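Local coordinates for peptidyl-prolyl cis-trans isomerase (Hirschia baltica, PDB 5EX2), which probably catalyses the cis-trans isomerisation of peptide bonds preceding proline, at residues L107-E112 / S118-F123; L242-M247 / C254-T259; A49-V54 / G58-T63. All coordinates share one frame; numbering follows the deposited sequence.

Interaction 1: residues L107-E112 / S118-F123; sequences LTVINE and SQYTGF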
loop_
_atom_site.group_PDB
_atom_site.type_symbol
_atom_site.label_atom_id
_atom_site.label_comp_id
_atom_site.label_asym_id
_atom_site.label_seq_id
_atom_site.Cartn_x
_atom_site.Cartn_y
_atom_site.Cartn_z
ATOM N N LEU A 107 -15.844 4.959 4.300
ATOM C CA LEU A 107 -15.380 4.767 2.945
ATOM C C LEU A 107 -16.066 5.710 1.999
ATOM O O LEU A 107 -17.263 5.949 2.100
ATOM C CB LEU A 107 -15.625 3.342 2.485
ATOM C CG LEU A 107 -15.123 2.243 3.413
ATOM C CD1 LEU A 107 -15.276 0.895 2.728
ATOM C CD2 LEU A 107 -13.694 2.477 3.782
ATOM N N THR A 108 -15.297 6.252 1.077
ATOM C CA THR A 108 -15.840 6.974 -0.053
ATOM C C THR A 108 -16.220 5.949 -1.090
ATOM O O THR A 108 -15.370 5.202 -1.587
ATOM C CB THR A 108 -14.827 7.968 -0.632
ATOM O OG1 THR A 108 -14.537 8.973 0.349
ATOM C CG2 THR A 108 -15.325 8.610 -1.923
ATOM N N VAL A 109 -17.507 5.901 -1.392
ATOM C CA VAL A 109 -18.020 4.989 -2.395
ATOM C C VAL A 109 -17.726 5.520 -3.785
ATOM O O VAL A 109 -17.529 6.725 -3.984
ATOM C CB VAL A 109 -19.534 4.778 -2.222
ATOM C CG1 VAL A 109 -19.820 4.272 -0.824
ATOM C CG2 VAL A 109 -20.305 6.091 -2.487
ATOM N N ILE A 110 -17.723 4.618 -4.757
ATOM C CA ILE A 110 -17.450 4.961 -6.134
ATOM C C ILE A 110 -18.741 5.309 -6.862
ATOM O O ILE A 110 -18.806 6.278 -7.620
ATOM C CB ILE A 110 -16.733 3.801 -6.829
ATOM C CG1 ILE A 110 -15.361 3.593 -6.181
ATOM C CG2 ILE A 110 -16.576 4.082 -8.305
ATOM C CD1 ILE A 110 -14.773 2.228 -6.406
ATOM N N ASN A 111 -19.770 4.506 -6.625
ATOM C CA ASN A 111 -21.079 4.777 -7.180
ATOM C C ASN A 111 -22.030 5.126 -6.048
ATOM O O ASN A 111 -22.016 4.477 -5.000
ATOM C CB ASN A 111 -21.584 3.578 -7.978
ATOM C CG ASN A 111 -22.654 3.961 -8.971
ATOM O OD1 ASN A 111 -23.759 4.339 -8.588
ATOM N ND2 ASN A 111 -22.332 3.874 -10.255
ATOM N N GLU A 112 -22.831 6.167 -6.250
ATOM C CA GLU A 112 -23.757 6.644 -5.227
ATOM C C GLU A 112 -25.080 5.885 -5.240
ATOM O O GLU A 112 -25.924 6.101 -4.371
ATOM C CB GLU A 112 -24.032 8.136 -5.417
ATOM C CG GLU A 112 -22.797 9.023 -5.359
ATOM C CD GLU A 112 -22.234 9.163 -3.958
ATOM O OE1 GLU A 112 -22.912 8.741 -2.995
ATOM O OE2 GLU A 112 -21.117 9.712 -3.821
ATOM N N SER A 118 -23.353 -8.101 -1.053
ATOM C CA SER A 118 -22.896 -8.462 0.280
ATOM C C SER A 118 -21.666 -7.676 0.652
ATOM O O SER A 118 -21.329 -7.545 1.827
ATOM C CB SER A 118 -22.591 -9.951 0.368
ATOM O OG SER A 118 -23.786 -10.702 0.242
ATOM N N GLN A 119 -20.972 -7.177 -0.363
ATOM C CA GLN A 119 -19.752 -6.411 -0.158
ATOM C C GLN A 119 -19.736 -5.221 -1.085
ATOM O O GLN A 119 -20.433 -5.200 -2.081
ATOM C CB GLN A 119 -18.521 -7.295 -0.397
ATOM C CG GLN A 119 -18.372 -8.370 0.652
ATOM C CD GLN A 119 -17.369 -9.456 0.336
ATOM O OE1 GLN A 119 -17.323 -10.449 1.046
ATOM N NE2 GLN A 119 -16.544 -9.267 -0.698
ATOM N N TYR A 120 -18.924 -4.223 -0.760
ATOM C CA TYR A 120 -18.677 -3.145 -1.696
ATOM C C TYR A 120 -17.261 -2.680 -1.470
ATOM O O TYR A 120 -16.635 -3.051 -0.476
ATOM C CB TYR A 120 -19.691 -1.997 -1.531
ATOM C CG TYR A 120 -19.552 -1.199 -0.264
ATOM C CD1 TYR A 120 -20.184 -1.591 0.912
ATOM C CD2 TYR A 120 -18.809 -0.025 -0.248
ATOM C CE1 TYR A 120 -20.050 -0.834 2.073
ATOM C CE2 TYR A 120 -18.662 0.728 0.902
ATOM C CZ TYR A 120 -19.274 0.325 2.063
ATOM O OH TYR A 120 -19.133 1.089 3.206
ATOM N N THR A 121 -16.790 -1.865 -2.405
ATOM C CA THR A 121 -15.470 -1.295 -2.317
ATOM C C THR A 121 -15.549 0.222 -2.321
ATOM O O THR A 121 -16.521 0.843 -2.767
ATOM C CB THR A 121 -14.569 -1.722 -3.479
ATOM O OG1 THR A 121 -15.060 -1.163 -4.700
ATOM C CG2 THR A 121 -14.463 -3.247 -3.603
ATOM N N GLY A 122 -14.491 0.827 -1.830
ATOM C CA GLY A 122 -14.397 2.268 -1.800
ATOM C C GLY A 122 -13.002 2.619 -1.364
ATOM O O GLY A 122 -12.087 1.789 -1.434
ATOM N N PHE A 123 -12.836 3.864 -0.951
ATOM C CA PHE A 123 -11.524 4.384 -0.586
ATOM C C PHE A 123 -11.532 4.988 0.798
ATOM O O PHE A 123 -12.505 5.634 1.211
ATOM C CB PHE A 123 -11.068 5.451 -1.572
ATOM C CG PHE A 123 -10.897 4.969 -2.994
ATOM C CD1 PHE A 123 -9.700 4.425 -3.423
ATOM C CD2 PHE A 123 -11.934 5.093 -3.902
ATOM C CE1 PHE A 123 -9.540 4.008 -4.746
ATOM C CE2 PHE A 123 -11.781 4.678 -5.223
ATOM C CZ PHE A 123 -10.583 4.142 -5.639
HETATM O O HOH W 1 -18.322 3.436 4.735
HETATM O O HOH W 2 -19.476 4.142 2.961
HETATM O O HOH W 3 -13.419 8.467 2.877
HETATM O O HOH W 4 -18.579 1.912 -4.182
#

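Interaction 2: residues L242-M247 / C254-T259; sequences LFLDRM and CSLPQT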
loop_
_atom_site.group_PDB
_atom_site.type_symbol
_atom_site.label_atom_id
_atom_site.label_comp_id
_atom_site.label_asym_id
_atom_site.label_seq_id
_atom_site.Cartn_x
_atom_site.Cartn_y
_atom_site.Cartn_z
ATOM N N LEU A 242 -14.534 14.678 -8.926
ATOM C CA LEU A 242 -14.316 14.973 -10.329
ATOM C C LEU A 242 -13.492 13.881 -10.998
ATOM O O LEU A 242 -13.737 13.516 -12.143
ATOM C CB LEU A 242 -13.610 16.320 -10.466
ATOM C CG LEU A 242 -14.475 17.502 -10.040
ATOM C CD1 LEU A 242 -13.661 18.788 -9.994
ATOM C CD2 LEU A 242 -15.673 17.660 -10.970
ATOM N N PHE A 243 -12.495 13.379 -10.281
ATOM C CA PHE A 243 -11.675 12.274 -10.764
ATOM C C PHE A 243 -12.527 11.039 -11.044
ATOM O O PHE A 243 -12.440 10.453 -12.120
ATOM C CB PHE A 243 -10.574 12.009 -9.734
ATOM C CG PHE A 243 -9.814 10.726 -9.925
ATOM C CD1 PHE A 243 -10.204 9.590 -9.238
ATOM C CD2 PHE A 243 -8.675 10.673 -10.715
ATOM C CE1 PHE A 243 -9.515 8.403 -9.378
ATOM C CE2 PHE A 243 -7.969 9.479 -10.853
ATOM C CZ PHE A 243 -8.392 8.353 -10.173
ATOM N N LEU A 244 -13.398 10.670 -10.114
ATOM C CA LEU A 244 -14.282 9.526 -10.324
ATOM C C LEU A 244 -15.214 9.772 -11.498
ATOM O O LEU A 244 -15.454 8.887 -12.309
ATOM C CB LEU A 244 -15.106 9.240 -9.077
ATOM C CG LEU A 244 -14.361 8.714 -7.866
ATOM C CD1 LEU A 244 -15.300 8.606 -6.687
ATOM C CD2 LEU A 244 -13.776 7.357 -8.161
ATOM N N ASP A 245 -15.749 10.984 -11.589
ATOM C CA ASP A 245 -16.606 11.329 -12.715
ATOM C C ASP A 245 -15.897 11.094 -14.034
ATOM O O ASP A 245 -16.467 10.541 -14.978
ATOM C CB ASP A 245 -17.041 12.794 -12.684
ATOM C CG ASP A 245 -18.026 13.117 -11.578
ATOM O OD1 ASP A 245 -18.585 12.202 -10.927
ATOM O OD2 ASP A 245 -18.266 14.328 -11.392
ATOM N N ARG A 246 -14.664 11.577 -14.097
ATOM C CA ARG A 246 -13.867 11.538 -15.306
ATOM C C ARG A 246 -13.486 10.093 -15.649
ATOM O O ARG A 246 -13.583 9.687 -16.807
ATOM C CB ARG A 246 -12.649 12.445 -15.109
ATOM C CG ARG A 246 -11.680 12.540 -16.252
ATOM C CD ARG A 246 -10.507 13.412 -15.839
ATOM N NE ARG A 246 -9.344 12.619 -15.438
ATOM C CZ ARG A 246 -8.671 12.749 -14.293
ATOM N NH1 ARG A 246 -9.020 13.649 -13.375
ATOM N NH2 ARG A 246 -7.625 11.959 -14.070
ATOM N N MET A 247 -13.093 9.307 -14.651
ATOM C CA MET A 247 -12.597 7.953 -14.899
ATOM C C MET A 247 -13.680 6.892 -15.076
ATOM O O MET A 247 -13.474 5.918 -15.798
ATOM C CB MET A 247 -11.680 7.524 -13.766
ATOM C CG MET A 247 -10.459 8.400 -13.641
ATOM S SD MET A 247 -9.527 8.582 -15.180
ATOM C CE MET A 247 -9.153 6.888 -15.620
ATOM N N CYS A 254 -10.403 -1.523 -8.034
ATOM C CA CYS A 254 -9.161 -1.953 -8.667
ATOM C C CYS A 254 -9.109 -1.668 -10.167
ATOM O O CYS A 254 -8.063 -1.819 -10.777
ATOM C CB CYS A 254 -8.928 -3.438 -8.414
ATOM S SG CYS A 254 -8.565 -3.825 -6.679
ATOM N N SER A 255 -10.218 -1.238 -10.761
ATOM C CA SER A 255 -10.217 -0.880 -12.183
ATOM C C SER A 255 -10.002 0.624 -12.393
ATOM O O SER A 255 -9.757 1.081 -13.505
ATOM C CB SER A 255 -11.516 -1.333 -12.846
ATOM O OG SER A 255 -11.512 -2.740 -13.003
ATOM N N LEU A 256 -10.072 1.382 -11.308
ATOM C CA LEU A 256 -9.717 2.790 -11.331
ATOM C C LEU A 256 -8.202 2.939 -11.200
ATOM O O LEU A 256 -7.530 2.039 -10.704
ATOM C CB LEU A 256 -10.400 3.526 -10.181
ATOM C CG LEU A 256 -11.902 3.707 -10.308
ATOM C CD1 LEU A 256 -12.507 4.017 -8.946
ATOM C CD2 LEU A 256 -12.210 4.833 -11.287
ATOM N N PRO A 257 -7.663 4.088 -11.611
ATOM C CA PRO A 257 -6.285 4.369 -11.225
ATOM C C PRO A 257 -6.200 4.467 -9.715
ATOM O O PRO A 257 -7.217 4.557 -9.032
ATOM C CB PRO A 257 -5.987 5.721 -11.883
ATOM C CG PRO A 257 -7.138 6.012 -12.795
ATOM C CD PRO A 257 -8.301 5.231 -12.279
ATOM N N GLN A 258 -4.996 4.489 -9.184
ATOM C CA GLN A 258 -4.849 4.761 -7.775
ATOM C C GLN A 258 -5.291 6.188 -7.477
ATOM O O GLN A 258 -5.295 7.053 -8.352
ATOM C CB GLN A 258 -3.417 4.582 -7.332
ATOM C CG GLN A 258 -2.889 3.200 -7.526
ATOM C CD GLN A 258 -1.685 2.965 -6.658
ATOM O OE1 GLN A 258 -1.819 2.566 -5.492
ATOM N NE2 GLN A 258 -0.510 3.265 -7.181
ATOM N N THR A 259 -5.635 6.430 -6.224
ATOM C CA THR A 259 -5.944 7.766 -5.762
ATOM C C THR A 259 -4.783 8.668 -6.116
ATOM O O THR A 259 -3.656 8.348 -5.801
ATOM C CB THR A 259 -6.169 7.794 -4.252
ATOM O OG1 THR A 259 -7.337 7.031 -3.932
ATOM C CG2 THR A 259 -6.348 9.228 -3.762
#

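Interaction 3: residues A49-V54 / G58-T63; sequences AQIRKV and GLYSGT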
loop_
_atom_site.group_PDB
_atom_site.type_symbol
_atom_site.label_atom_id
_atom_site.label_comp_id
_atom_site.label_asym_id
_atom_site.label_seq_id
_atom_site.Cartn_x
_atom_site.Cartn_y
_atom_site.Cartn_z
ATOM N N ALA A 49 4.294 -2.013 11.940
ATOM C CA ALA A 49 5.364 -1.947 12.928
ATOM C C ALA A 49 6.531 -2.834 12.488
ATOM O O ALA A 49 7.699 -2.472 12.630
ATOM C CB ALA A 49 4.869 -2.357 14.299
ATOM N N GLN A 50 6.219 -4.011 11.965
ATOM C CA GLN A 50 7.255 -4.922 11.475
ATOM C C GLN A 50 8.080 -4.296 10.366
ATOM O O GLN A 50 9.310 -4.380 10.366
ATOM C CB GLN A 50 6.617 -6.215 10.989
ATOM C CG GLN A 50 7.586 -7.270 10.459
ATOM C CD GLN A 50 8.219 -8.117 11.546
ATOM O OE1 GLN A 50 8.059 -7.858 12.737
ATOM N NE2 GLN A 50 8.925 -9.164 11.131
ATOM N N ILE A 51 7.425 -3.662 9.402
ATOM C CA ILE A 51 8.155 -3.072 8.282
ATOM C C ILE A 51 9.069 -1.956 8.778
ATOM O O ILE A 51 10.225 -1.900 8.393
ATOM C CB ILE A 51 7.199 -2.550 7.198
ATOM C CG1 ILE A 51 6.425 -3.727 6.560
ATOM C CG2 ILE A 51 7.946 -1.749 6.147
ATOM C CD1 ILE A 51 7.279 -4.827 5.918
ATOM N N ARG A 52 8.579 -1.083 9.644
ATOM C CA ARG A 52 9.461 -0.051 10.197
ATOM C C ARG A 52 10.683 -0.661 10.868
ATOM O O ARG A 52 11.811 -0.199 10.677
ATOM C CB ARG A 52 8.732 0.821 11.216
ATOM C CG ARG A 52 7.633 1.677 10.649
ATOM C CD ARG A 52 7.299 2.822 11.589
ATOM N NE ARG A 52 6.050 3.461 11.199
ATOM C CZ ARG A 52 4.873 3.210 11.754
ATOM N NH1 ARG A 52 4.754 2.347 12.758
ATOM N NH2 ARG A 52 3.804 3.845 11.308
ATOM N N LYS A 53 10.453 -1.692 11.660
ATOM C CA LYS A 53 11.517 -2.378 12.365
ATOM C C LYS A 53 12.537 -2.954 11.392
ATOM O O LYS A 53 13.735 -2.752 11.560
ATOM C CB LYS A 53 10.909 -3.476 13.238
ATOM C CG LYS A 53 11.896 -4.340 13.986
ATOM C CD LYS A 53 11.159 -5.425 14.777
ATOM C CE LYS A 53 12.125 -6.377 15.474
ATOM N NZ LYS A 53 12.779 -5.755 16.657
ATOM N N VAL A 54 12.080 -3.681 10.379
ATOM C CA VAL A 54 13.020 -4.311 9.450
ATOM C C VAL A 54 13.786 -3.249 8.649
ATOM O O VAL A 54 14.999 -3.337 8.476
ATOM C CB VAL A 54 12.292 -5.303 8.513
ATOM C CG1 VAL A 54 13.253 -5.917 7.511
ATOM C CG2 VAL A 54 11.638 -6.404 9.330
ATOM N N GLY A 58 18.440 -1.980 8.511
ATOM C CA GLY A 58 19.261 -1.896 7.321
ATOM C C GLY A 58 19.279 -3.168 6.492
ATOM O O GLY A 58 19.856 -3.197 5.398
ATOM N N LEU A 59 18.627 -4.220 6.975
ATOM C CA LEU A 59 18.797 -5.533 6.365
ATOM C C LEU A 59 18.088 -5.737 5.033
ATOM O O LEU A 59 18.378 -6.695 4.323
ATOM C CB LEU A 59 18.344 -6.613 7.344
ATOM C CG LEU A 59 19.256 -6.760 8.559
ATOM C CD1 LEU A 59 18.645 -7.705 9.572
ATOM C CD2 LEU A 59 20.677 -7.216 8.167
ATOM N N TYR A 60 17.166 -4.858 4.666
ATOM C CA TYR A 60 16.574 -4.982 3.348
ATOM C C TYR A 60 17.541 -4.598 2.247
ATOM O O TYR A 60 17.341 -4.933 1.076
ATOM C CB TYR A 60 15.338 -4.106 3.203
ATOM C CG TYR A 60 14.033 -4.706 3.657
ATOM C CD1 TYR A 60 13.735 -6.051 3.465
ATOM C CD2 TYR A 60 13.078 -3.910 4.265
ATOM C CE1 TYR A 60 12.503 -6.581 3.879
ATOM C CE2 TYR A 60 11.861 -4.419 4.675
ATOM C CZ TYR A 60 11.570 -5.749 4.483
ATOM O OH TYR A 60 10.340 -6.231 4.896
ATOM N N SER A 61 18.573 -3.847 2.599
ATOM C CA SER A 61 19.445 -3.332 1.572
ATOM C C SER A 61 20.160 -4.474 0.893
ATOM O O SER A 61 20.729 -5.355 1.541
ATOM C CB SER A 61 20.425 -2.324 2.150
ATOM O OG SER A 61 19.684 -1.202 2.586
ATOM N N GLY A 62 20.087 -4.481 -0.431
ATOM C CA GLY A 62 20.685 -5.546 -1.213
ATOM C C GLY A 62 19.828 -6.774 -1.437
ATOM O O GLY A 62 20.255 -7.700 -2.111
ATOM N N THR A 63 18.637 -6.817 -0.866
ATOM C CA THR A 63 17.796 -7.983 -1.107
ATOM C C THR A 63 17.259 -7.970 -2.537
ATOM O O THR A 63 16.971 -6.927 -3.117
ATOM C CB THR A 63 16.626 -8.074 -0.116
ATOM O OG1 THR A 63 15.872 -6.864 -0.130
ATOM C CG2 THR A 63 17.126 -8.357 1.306
#

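Interaction 1: residues L107-E112 / S118-F123
Tyr120 OH is tied to the backbone of Leu107 by two waters that both donate to the phenol oxygen. One, 2.9 Å from Tyr120 OH, accepts from Leu107 N; the other also donates to Leu107 O. Asp134 OD2 is a third hydrogen-bond partner, so three partners hold the phenol oxygen, and the Tyr120 side chain comes to about 5 Å from a bound magnesium ion. With CG between the backbone N and the carbonyl carbon (chi1 70°), the ring is carried toward segment 107-112, where Leu107 CD1 lies 3.9 Å from Tyr120 CE2 and Val109 CG1 approaches the same carbon. The two segments belong to an antiparallel hairpin whose short strand 108-109 forms one edge of a five-stranded sheet. Thr108 and Phe123 are its hydrogen-bonded pair: Thr108 N reaches Phe123 O at 2.9 Å, nearly straight (168°) and in the carbonyl plane, while Phe123 N returns a more bent bond to Thr108 O. Farther along, a water accepts from Ile110 N and donates to Thr121 O, 2.7 Å away. Ile110 CG1 packs 3.9 Å from Phe123 CE2, and Ile110 CD1 touches Thr121 OG1, a hydroxyl hydrogen-bonded to Asp252.

Interaction 2: residues L242-M247 / C254-T259
Leu244 and Met247 each send an aliphatic group against a different methyl of Leu256. Leu244 CD2 meets Leu256 CD1 at 3.7 Å, the two side chains crossing at about a right angle, and Met247 CB lies 3.7 Å from Leu256 CD2. The branched end of Leu256 thus spreads along one turn of the helix, touching residues three apart in sequence.

Pro257 carries the rest of the apolar contact. Its ring meets Phe243 from the opposite direction: CG is 3.7 Å from Phe243 CZ, while CB lies at the edge of the aromatic ring and in its plane. Phe243 points this way because its CG is anti to the backbone N (chi1 168°). Met247 reaches the same proline with its methyl end, Met247 CE lying 3.6 Å from Pro257 CG. Its first torsion (chi1 -62°) puts Met247 CG 3.9 Å above the plane of the Phe243 ring, toward the rim, and bends at chi2 and chi3 then bring the methyl to the proline. Cutting Met247 back to an alanine would probably open a gap beside Pro257 and over part of one face of Phe243.

No polar bond links the two segments; the Gln258 carbonyl oxygen merely lies near Phe243 CZ, and the Gln258 side-chain amide is engaged by Arg190 and by the carbonyl of Met191.

The contact lays the segment 254-259, which leads into strand 261-264, against the last turns of helix 238-247. Cys254 is joined by a disulfide to Cys152. Phe240 of the helix meets both Phe243 and Phe123, and Leu256 and Thr259 also pack on Phe123, so helix, segment and strand 119-124 come together around that ring.

Interaction 3: residues A49-V54 / G58-T63
Gly58, the first residue to leave helical geometry after helix 45-57, brings its N to 3.7 Å from Val54 O, a distance at which no bond is made; its positive phi (80°) ends the helical course. It opens a type I turn to Ser61, closed by Ser61 N to Gly58 O. Leu59 follows, its N hydrogen-bonded to Thr57 OG1, which also bonds Val54 O. Tyr60 carries the contact. Val54 CG1 sits over one face of its ring, 3.5 Å from the centroid and 16° off the normal, a CH-pi interaction. Being anti to the backbone N (chi1 178°), that methyl is the branch of Val54 presented to the ring. At the far end of the ring, Ile51 CD1 touches Tyr60 OH at 3.5 Å. Tyr60 to Thr63 form a type II turn with Gly62 at its third position; Tyr60 O accepts from both Thr63 N and Thr63 OG1, the latter at 2.7 Å on a lone pair. Here helix 45-57 leads into barrel strand 63-69, and Tyr60 also touches Leu213 of strand 212-218. Dispersion and CH-pi attraction therefore join the helix to the turns, while the phenol oxygen, beside an apolar methyl, is satisfied by the carbonyl of Asp169.

In the fold
Along the chain interaction 3 comes first, then interaction 1, then interaction 2. Interactions 1 and 2 are neighbours, with centres 13 Å apart, and touch directly: Phe123 CZ and Ile110 CD1 both pack on Leu256 CD1. The hairpin at the edge of the five-stranded sheet thereby meets helix 238-247, the last in the chain, and the segment leading to strand 261-264. Interaction 3 lies on the opposite side of the chain's centre, its centre 33 Å from that of interaction 1 and 32 Å from that of interaction 2, where helix 45-57 turns into strand 63-69 of the eight-stranded cyclophilin barrel. The contacts thus lie in two distant regions, one at the barrel and one where the five-stranded sheet meets later elements.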